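Local coordinates for protein buckwheat glutaredoxin (Polygonaceae, PDB 5GTX) that probably catalyses glutathione-dependent thiol-disulfide exchange as a plant glutaredoxin of the thioredoxin superfamily, at residues A[39-44]-A[65-70]. Sequence-based numbering, arbitrary orientation.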
loop_
_atom_site.group_PDB
_atom_site.type_symbol
_atom_site.label_atom_id
_atom_site.label_comp_id
_atom_site.label_asym_id
_atom_site.label_seq_id
_atom_site.Cartn_x
_atom_site.Cartn_y
_atom_site.Cartn_z
ATOM N N PHE A 39 -2.422 -0.757 1.145
ATOM C CA PHE A 39 -3.499 -0.427 2.065
ATOM C C PHE A 39 -4.752 -0.299 1.218
ATOM O O PHE A 39 -4.780 0.489 0.268
ATOM C CB PHE A 39 -3.198 0.866 2.823
ATOM C CG PHE A 39 -2.012 0.753 3.742
ATOM C CD1 PHE A 39 -2.143 0.194 5.000
ATOM C CD2 PHE A 39 -0.761 1.171 3.332
ATOM C CE1 PHE A 39 -1.053 0.063 5.835
ATOM C CE2 PHE A 39 0.335 1.041 4.168
ATOM C CZ PHE A 39 0.185 0.487 5.415
ATOM N N SER A 40 -5.760 -1.107 1.515
ATOM C CA SER A 40 -6.844 -1.234 0.566
ATOM C C SER A 40 -8.139 -1.555 1.301
ATOM O O SER A 40 -8.199 -1.583 2.535
ATOM C CB SER A 40 -6.498 -2.292 -0.489
ATOM O OG SER A 40 -6.365 -3.580 0.077
ATOM N N LYS A 41 -9.186 -1.775 0.516
ATOM C CA LYS A 41 -10.504 -2.145 1.000
ATOM C C LYS A 41 -11.049 -3.219 0.075
ATOM O O LYS A 41 -10.988 -3.075 -1.149
ATOM C CB LYS A 41 -11.436 -0.932 1.047
ATOM C CG LYS A 41 -11.058 0.062 2.137
ATOM C CD LYS A 41 -11.929 1.303 2.110
ATOM C CE LYS A 41 -11.901 1.969 3.471
ATOM N NZ LYS A 41 -12.321 3.391 3.416
ATOM N N THR A 42 -11.576 -4.289 0.665
ATOM C CA THR A 42 -12.004 -5.489 -0.052
ATOM C C THR A 42 -12.926 -5.205 -1.236
ATOM O O THR A 42 -12.956 -5.974 -2.201
ATOM C CB THR A 42 -12.704 -6.443 0.919
ATOM O OG1 THR A 42 -13.614 -5.696 1.730
ATOM C CG2 THR A 42 -11.695 -7.148 1.817
ATOM N N TYR A 43 -13.693 -4.119 -1.177
ATOM C CA TYR A 43 -14.679 -3.827 -2.210
ATOM C C TYR A 43 -14.234 -2.755 -3.198
ATOM O O TYR A 43 -14.869 -2.604 -4.249
ATOM C CB TYR A 43 -16.000 -3.396 -1.566
ATOM C CG TYR A 43 -15.863 -2.224 -0.618
ATOM C CD1 TYR A 43 -15.816 -0.926 -1.094
ATOM C CD2 TYR A 43 -15.780 -2.420 0.755
ATOM C CE1 TYR A 43 -15.689 0.147 -0.234
ATOM C CE2 TYR A 43 -15.653 -1.353 1.623
ATOM C CZ TYR A 43 -15.606 -0.072 1.124
ATOM O OH TYR A 43 -15.482 0.995 1.987
ATOM N N ALA A 44 -13.180 -2.001 -2.891
ATOM C CA ALA A 44 -12.747 -0.932 -3.783
ATOM C C ALA A 44 -12.184 -1.519 -5.075
ATOM O O ALA A 44 -11.408 -2.478 -5.045
ATOM C CB ALA A 44 -11.706 -0.052 -3.093
ATOM N N GLU A 65 -6.680 -4.768 4.635
ATOM C CA GLU A 65 -8.034 -4.434 4.213
ATOM C C GLU A 65 -8.639 -3.583 5.323
ATOM O O GLU A 65 -9.111 -4.098 6.339
ATOM C CB GLU A 65 -8.841 -5.693 3.918
ATOM C CG GLU A 65 -8.172 -6.636 2.906
ATOM C CD GLU A 65 -8.096 -6.067 1.478
ATOM O OE1 GLU A 65 -8.545 -4.927 1.230
ATOM O OE2 GLU A 65 -7.568 -6.768 0.587
ATOM N N LEU A 66 -8.600 -2.265 5.128
ATOM C CA LEU A 66 -9.011 -1.336 6.173
ATOM C C LEU A 66 -10.440 -1.588 6.619
ATOM O O LEU A 66 -10.778 -1.369 7.786
ATOM C CB LEU A 66 -8.850 0.100 5.680
ATOM C CG LEU A 66 -7.410 0.492 5.346
ATOM C CD1 LEU A 66 -7.334 1.963 4.984
ATOM C CD2 LEU A 66 -6.502 0.180 6.521
ATOM N N ASP A 67 -11.296 -2.047 5.708
ATOM C CA ASP A 67 -12.668 -2.356 6.079
ATOM C C ASP A 67 -12.776 -3.597 6.959
ATOM O O ASP A 67 -13.825 -3.799 7.577
ATOM C CB ASP A 67 -13.523 -2.536 4.823
ATOM C CG ASP A 67 -12.973 -3.600 3.892
ATOM O OD1 ASP A 67 -11.785 -3.521 3.525
ATOM O OD2 ASP A 67 -13.726 -4.534 3.552
ATOM N N GLN A 68 -11.726 -4.415 7.050
ATOM C CA GLN A 68 -11.733 -5.625 7.868
ATOM C C GLN A 68 -10.944 -5.472 9.166
ATOM O O GLN A 68 -10.791 -6.449 9.908
ATOM C CB GLN A 68 -11.186 -6.819 7.078
ATOM C CG GLN A 68 -11.855 -7.058 5.731
ATOM C CD GLN A 68 -13.357 -7.204 5.845
ATOM O OE1 GLN A 68 -13.860 -8.179 6.407
ATOM N NE2 GLN A 68 -14.086 -6.232 5.307
ATOM N N GLU A 69 -10.446 -4.276 9.457
ATOM C CA GLU A 69 -9.668 -4.001 10.655
ATOM C C GLU A 69 -10.443 -3.046 11.549
ATOM O O GLU A 69 -10.956 -2.026 11.078
ATOM C CB GLU A 69 -8.310 -3.381 10.296
ATOM C CG GLU A 69 -7.476 -4.194 9.315
ATOM C CD GLU A 69 -6.903 -5.458 9.934
ATOM O OE1 GLU A 69 -6.936 -5.586 11.178
ATOM O OE2 GLU A 69 -6.433 -6.331 9.175
ATOM N N SER A 70 -10.517 -3.366 12.844
ATOM C CA SER A 70 -11.167 -2.454 13.781
ATOM C C SER A 70 -10.494 -1.086 13.772
ATOM O O SER A 70 -11.176 -0.057 13.846
ATOM C CB SER A 70 -11.166 -3.044 15.193
ATOM O OG SER A 70 -10.038 -2.612 15.932
#
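The Tyr43 ring meets Asp67 obliquely, CE2 lying 4.0 Å from Asp67 CB, with ring and carboxylate planes 75° apart; one ring face carries Lys41 CB, which sits nearer the ring's periphery than its centre. The Asp67 and Glu65 carboxylates are each met from above their planes. Thr42 N donates to Asp67 OD1 (3.0 Å) from 38° out of plane. Ser40 OG gives its proton to Glu65 OE1 (2.8 Å) from 53° out. The Glu65 chain can turn back to this hydroxyl because it bends about its CB-CG bond. Glu65 CG itself lies 3.7 Å from Thr42 CG2. Lys51, on helix 45-57, forms a salt bridge with the other oxygen, OE2, so the carboxylate has a partner at each end.

Ser40 and Glu65 form a parallel bridge where strands 36-40 and 62-65 of the thioredoxin-fold sheet end; helix 45-57 makes the crossover of this beta-alpha-beta unit. Immediately beyond the bridge, Leu66 N donates to Ser40 O at 2.7 Å. Leu66 CB approaches Lys41 CG at 4.2 Å, while Asp67 OD1 also lies against Lys41 CA (3.1 Å). Farther out, Lys41 runs extended to Gln76 on helix 72-83, where NZ hydrogen-bonds OE1.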